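Local coordinates for protein RTX-adhesin (Marinomonas primoryensis, PDB 5IRB) that forms a calcium-binding part of a giant RTX adhesin that binds its Antarctic bacterium to diatoms and ice, at residues Thr218-Thr223 against Val237-Gly241; Asp148-Ile154 against Phe184-Gly190. One frame throughout, in Å; residues are numbered along the deposited sequence.

Interaction 1. Residues Thr218-Thr223 against Val237-Gly241; sequences TVNAIT and VAVSG. With CA (calcium ion), chain K.
The side-chain amide of N220 reaches across to the hydroxyl of S240. CG lies anti to the carbonyl carbon of N220 (chi1 -59°), which swings ND2 to 2.7 Å from S240 OG, with the hydroxyl oxygen close to the amide plane. The hydrogen bond runs from ND2 to OG, and ND2 also donates to a water that in turn donates to G241 O, so two partners of ND2 help to hold the amide's rotation. The backbone repeats the grip: N220 N donates to S240 O at 2.7 Å, arriving somewhat tilted from the carbonyl plane.

Just before this clasp, V219 pairs with G241 as an antiparallel non-hydrogen-bonded pair. The glycine backbone comes very close here, its CA 3.1 Å from T218 O in a CA-H...O contact. Where the strand ends, 218-223 draws away from 237-241 and waters fill in. One accepts from S240 N at 2.9 Å and reaches A221 O; another accepts from T223 N and lies within bonding distance of A221 O and A238 O.

Branched side chains cover the inner face. V219 CG1 and V239 CG1 meet obliquely at 4.1 Å, and the CD1 end of I222 reaches the same V239 methyl. Both V239 and I222 also pack on F288 of strand 287-295. At the far end, T223 and V237 cross at about a right angle, CG2 against CG1 at 4.0 Å, while T223 OG1 points the other way and binds the calcium ion at 2.5 Å. Two waters, D225, V227 and E232 share that ion. This is an edge strand of a β-sandwich running out into a calcium-binding loop, a construction consistent with the Ig-like modules of RTX adhesins.

Interaction 2. Residues Asp148-Ile154 against Phe184-Gly190; sequences DTVSMTI and FQVSVTG
The CG1-CD1 arm of I154 passes over one face of the F184 ring: its CG1 stands 3.7 Å from the ring centroid, only 6° off the normal, a CH-pi contact. The extended second torsion of I154 (chi2 172°) carries CD1 onward across the same face to 3.6 Å from F184 CZ. CG of F184 sits between its backbone N and carbonyl carbon (chi1 56°), which brings the ring under I154. M152 adds a Met-aromatic contact, SD approaching the ring obliquely with CE1 4.3 Å away.

The apolar face continues from there. M152 and V186 lie side by side and point the same way, CB to CG2 3.9 Å apart, and V150 CG1 meets V186 CG1 at 4.0 Å. At the other end, D148 CB rests on V188 CG2, while its carboxylate oxygen OD2 is held by S145 N and the hydroxyl of Y198.

What sets these side chains in register is antiparallel backbone pairing. S151 and S187 form a hydrogen-bonded pair with both bonds short and nearly straight, S187 N to S151 O measuring 2.9 Å. T149 and T189 form the next; there T189 N reaches T149 O at 3.1 Å, but the return bond is weak. On the face of T149, S151, S187 and T189, one water donates to T149 O and S187 O and also touches S151 OG. Toward F184 the backbones spread, and a water bridges T153 N and Q185 O.

The two strands are inner members of a mixed sheet: strand 157-162 hydrogen-bonds to 149-154 from one flank and strand 197-208 to 183-191 from the other. W169 of strand 168-174 covers V150 and M152, V171 covers M152, and I114 and V116 of strand 112-116 cover V186, closing the sandwich.

Interactions 1 and 2 belong to successive β-sandwich modules strung along an elongated chain; their centres are 59 Å apart and their nearest atoms about 40 Å, so neither touches the other. They also represent different layers. Interaction 2 joins central strands of one module's five-stranded sheet, whereas interaction 1 lies in the opposing sheet of the next module, whose core phenylalanine F288 appears to be the counterpart of F184. Calcium is near both, but differently: T223 binds an ion directly, while the side chain of D148 stays about 5 Å from one and the side chain of I154 is about 4 Å from that of the metal-binding D181.

Interaction 1. Residues Thr218-Thr223 against Val237-Gly241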
# COMPACT_ATOMS: atom_id res chain seq x y z
N THR A 218 -39.25 14.77 -21.35
CA THR A 218 -40.52 14.94 -22.06
C THR A 218 -40.41 16.08 -23.07
O THR A 218 -39.56 16.96 -22.92
CB THR A 218 -41.68 15.26 -21.08
OG1 THR A 218 -41.49 16.55 -20.48
CG2 THR A 218 -41.78 14.21 -19.96
N VAL A 219 -41.27 16.06 -24.10
CA VAL A 219 -41.38 17.18 -25.03
C VAL A 219 -42.82 17.71 -24.99
O VAL A 219 -43.78 16.94 -25.16
CB VAL A 219 -41.01 16.77 -26.47
CG1 VAL A 219 -41.08 17.96 -27.43
CG2 VAL A 219 -39.61 16.08 -26.52
N ASN A 220 -42.98 19.02 -24.83
CA ASN A 220 -44.30 19.61 -24.84
C ASN A 220 -44.90 19.59 -26.24
O ASN A 220 -44.24 19.24 -27.20
CB ASN A 220 -44.25 21.05 -24.31
CG ASN A 220 -43.72 21.13 -22.90
OD1 ASN A 220 -44.00 20.26 -22.07
ND2 ASN A 220 -42.92 22.16 -22.62
N ALA A 221 -46.16 20.00 -26.34
CA ALA A 221 -46.84 20.16 -27.60
C ALA A 221 -46.05 21.07 -28.53
O ALA A 221 -45.41 22.03 -28.08
CB ALA A 221 -48.26 20.73 -27.35
N ILE A 222 -46.08 20.76 -29.81
CA ILE A 222 -45.37 21.56 -30.80
C ILE A 222 -46.29 22.69 -31.23
O ILE A 222 -47.21 22.48 -32.03
CB ILE A 222 -44.94 20.71 -32.01
CG1 ILE A 222 -44.22 19.44 -31.54
CG2 ILE A 222 -44.12 21.53 -33.00
CD1 ILE A 222 -43.08 19.68 -30.59
N THR A 223 -46.03 23.88 -30.69
CA THR A 223 -47.02 24.96 -30.56
C THR A 223 -48.22 24.49 -29.73
O THR A 223 -48.32 23.30 -29.37
CB THR A 223 -47.50 25.50 -31.93
OG1 THR A 223 -48.22 24.47 -32.64
CG2 THR A 223 -46.31 25.97 -32.77
N VAL A 237 -40.05 28.23 -34.28
CA VAL A 237 -40.90 27.65 -33.24
C VAL A 237 -40.07 27.25 -32.02
O VAL A 237 -39.04 26.58 -32.15
CB VAL A 237 -41.67 26.43 -33.76
CG1 VAL A 237 -42.30 25.67 -32.60
CG2 VAL A 237 -42.75 26.86 -34.73
N ALA A 238 -40.53 27.65 -30.84
CA ALA A 238 -39.87 27.27 -29.59
C ALA A 238 -40.31 25.87 -29.16
O ALA A 238 -41.46 25.66 -28.76
CB ALA A 238 -40.19 28.28 -28.49
N VAL A 239 -39.40 24.91 -29.27
CA VAL A 239 -39.66 23.56 -28.80
C VAL A 239 -39.13 23.41 -27.37
O VAL A 239 -37.98 23.72 -27.09
CB VAL A 239 -39.01 22.52 -29.73
CG1 VAL A 239 -39.25 21.11 -29.20
CG2 VAL A 239 -39.55 22.69 -31.17
N SER A 240 -39.99 22.91 -26.48
CA SER A 240 -39.67 22.84 -25.06
C SER A 240 -40.12 21.51 -24.45
O SER A 240 -40.90 20.77 -25.07
CB SER A 240 -40.31 24.01 -24.29
OG SER A 240 -41.72 23.90 -24.27
N GLY A 241 -39.60 21.21 -23.26
CA GLY A 241 -39.93 19.99 -22.54
C GLY A 241 -39.32 19.99 -21.15
O GLY A 241 -38.94 21.04 -20.63
CA CA K . -50.10 25.31 -33.99
O HOH W 1 -41.22 23.15 -20.26
O HOH W 2 -42.47 21.93 -27.51
O HOH W 3 -44.19 24.37 -28.86
O HOH W 4 -51.90 25.83 -35.39
O HOH W 5 -50.70 26.93 -32.20

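Interaction 2. Residues Asp148-Ile154 against Phe184-Gly190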
# COMPACT_ATOMS: atom_id res chain seq x y z
N ASP A 148 12.82 -3.88 -1.79
CA ASP A 148 11.88 -4.81 -1.15
C ASP A 148 10.73 -5.19 -2.08
O ASP A 148 10.38 -4.43 -2.99
CB ASP A 148 11.29 -4.21 0.14
CG ASP A 148 12.30 -4.20 1.31
OD1 ASP A 148 13.34 -4.87 1.19
OD2 ASP A 148 12.02 -3.52 2.33
N THR A 149 10.14 -6.36 -1.83
CA THR A 149 9.01 -6.84 -2.60
C THR A 149 7.70 -6.27 -2.09
O THR A 149 7.42 -6.27 -0.89
CB THR A 149 8.96 -8.37 -2.59
OG1 THR A 149 10.17 -8.88 -3.16
CG2 THR A 149 7.81 -8.89 -3.43
N VAL A 150 6.90 -5.75 -3.02
CA VAL A 150 5.54 -5.29 -2.74
C VAL A 150 4.56 -6.21 -3.45
O VAL A 150 4.70 -6.45 -4.65
CB VAL A 150 5.33 -3.84 -3.18
CG1 VAL A 150 3.84 -3.42 -3.08
CG2 VAL A 150 6.20 -2.92 -2.33
N SER A 151 3.61 -6.77 -2.72
CA SER A 151 2.65 -7.67 -3.34
C SER A 151 1.20 -7.41 -2.89
O SER A 151 0.93 -6.81 -1.85
CB SER A 151 3.04 -9.12 -3.07
OG SER A 151 3.01 -9.41 -1.70
N MET A 152 0.27 -7.87 -3.72
CA MET A 152 -1.15 -7.69 -3.47
C MET A 152 -1.88 -8.69 -4.32
O MET A 152 -1.42 -9.02 -5.42
CB MET A 152 -1.59 -6.27 -3.79
CG MET A 152 -1.37 -5.90 -5.25
SD MET A 152 -1.29 -4.13 -5.46
CE MET A 152 0.44 -3.88 -5.05
N THR A 153 -3.00 -9.22 -3.83
CA THR A 153 -3.81 -10.13 -4.61
C THR A 153 -5.20 -9.51 -4.81
O THR A 153 -5.94 -9.28 -3.84
CB THR A 153 -3.93 -11.50 -3.94
OG1 THR A 153 -2.63 -12.02 -3.71
CG2 THR A 153 -4.68 -12.46 -4.84
N ILE A 154 -5.53 -9.24 -6.06
CA ILE A 154 -6.70 -8.43 -6.40
C ILE A 154 -7.58 -9.24 -7.33
O ILE A 154 -7.17 -9.57 -8.44
CB ILE A 154 -6.31 -7.09 -7.04
CG1 ILE A 154 -5.37 -6.31 -6.12
CG2 ILE A 154 -7.57 -6.24 -7.35
CD1 ILE A 154 -4.78 -5.06 -6.73
N PHE A 184 -8.59 -4.81 -0.60
CA PHE A 184 -7.51 -5.81 -0.57
C PHE A 184 -6.29 -5.41 0.26
O PHE A 184 -6.04 -4.23 0.49
CB PHE A 184 -7.09 -6.13 -2.00
CG PHE A 184 -6.68 -4.93 -2.79
CD1 PHE A 184 -5.40 -4.42 -2.69
CD2 PHE A 184 -7.60 -4.29 -3.62
CE1 PHE A 184 -5.02 -3.31 -3.41
CE2 PHE A 184 -7.23 -3.17 -4.35
CZ PHE A 184 -5.93 -2.68 -4.23
N GLN A 185 -5.55 -6.41 0.74
CA GLN A 185 -4.28 -6.18 1.40
C GLN A 185 -3.10 -5.99 0.46
O GLN A 185 -3.03 -6.62 -0.60
CB GLN A 185 -3.96 -7.30 2.37
CG GLN A 185 -4.76 -7.23 3.63
CD GLN A 185 -3.90 -7.47 4.86
OE1 GLN A 185 -4.07 -6.80 5.88
NE2 GLN A 185 -2.95 -8.40 4.75
N VAL A 186 -2.25 -5.03 0.83
CA VAL A 186 -0.96 -4.79 0.19
C VAL A 186 0.15 -4.98 1.22
O VAL A 186 0.06 -4.45 2.32
CB VAL A 186 -0.89 -3.38 -0.40
CG1 VAL A 186 0.41 -3.17 -1.12
CG2 VAL A 186 -2.05 -3.19 -1.39
N SER A 187 1.20 -5.72 0.86
CA SER A 187 2.30 -5.96 1.81
C SER A 187 3.66 -5.63 1.26
O SER A 187 3.89 -5.71 0.04
CB SER A 187 2.34 -7.43 2.22
OG SER A 187 1.15 -7.81 2.85
N VAL A 188 4.58 -5.37 2.18
CA VAL A 188 5.97 -5.16 1.84
C VAL A 188 6.73 -6.14 2.70
O VAL A 188 6.50 -6.25 3.90
CB VAL A 188 6.47 -3.69 2.07
CG1 VAL A 188 6.26 -3.21 3.51
CG2 VAL A 188 7.93 -3.59 1.70
N THR A 189 7.63 -6.90 2.09
CA THR A 189 8.44 -7.82 2.84
C THR A 189 9.92 -7.59 2.54
O THR A 189 10.28 -7.11 1.46
CB THR A 189 8.05 -9.26 2.51
OG1 THR A 189 8.28 -9.47 1.11
CG2 THR A 189 6.56 -9.47 2.77
N GLY A 190 10.78 -7.93 3.49
CA GLY A 190 12.20 -7.81 3.28
C GLY A 190 12.98 -8.28 4.48
O GLY A 190 12.44 -8.98 5.33
O HOH W 6 5.46 -8.28 -0.31
O HOH W 7 -0.69 -8.51 0.40
O HOH W 8 -3.78 -9.01 -1.07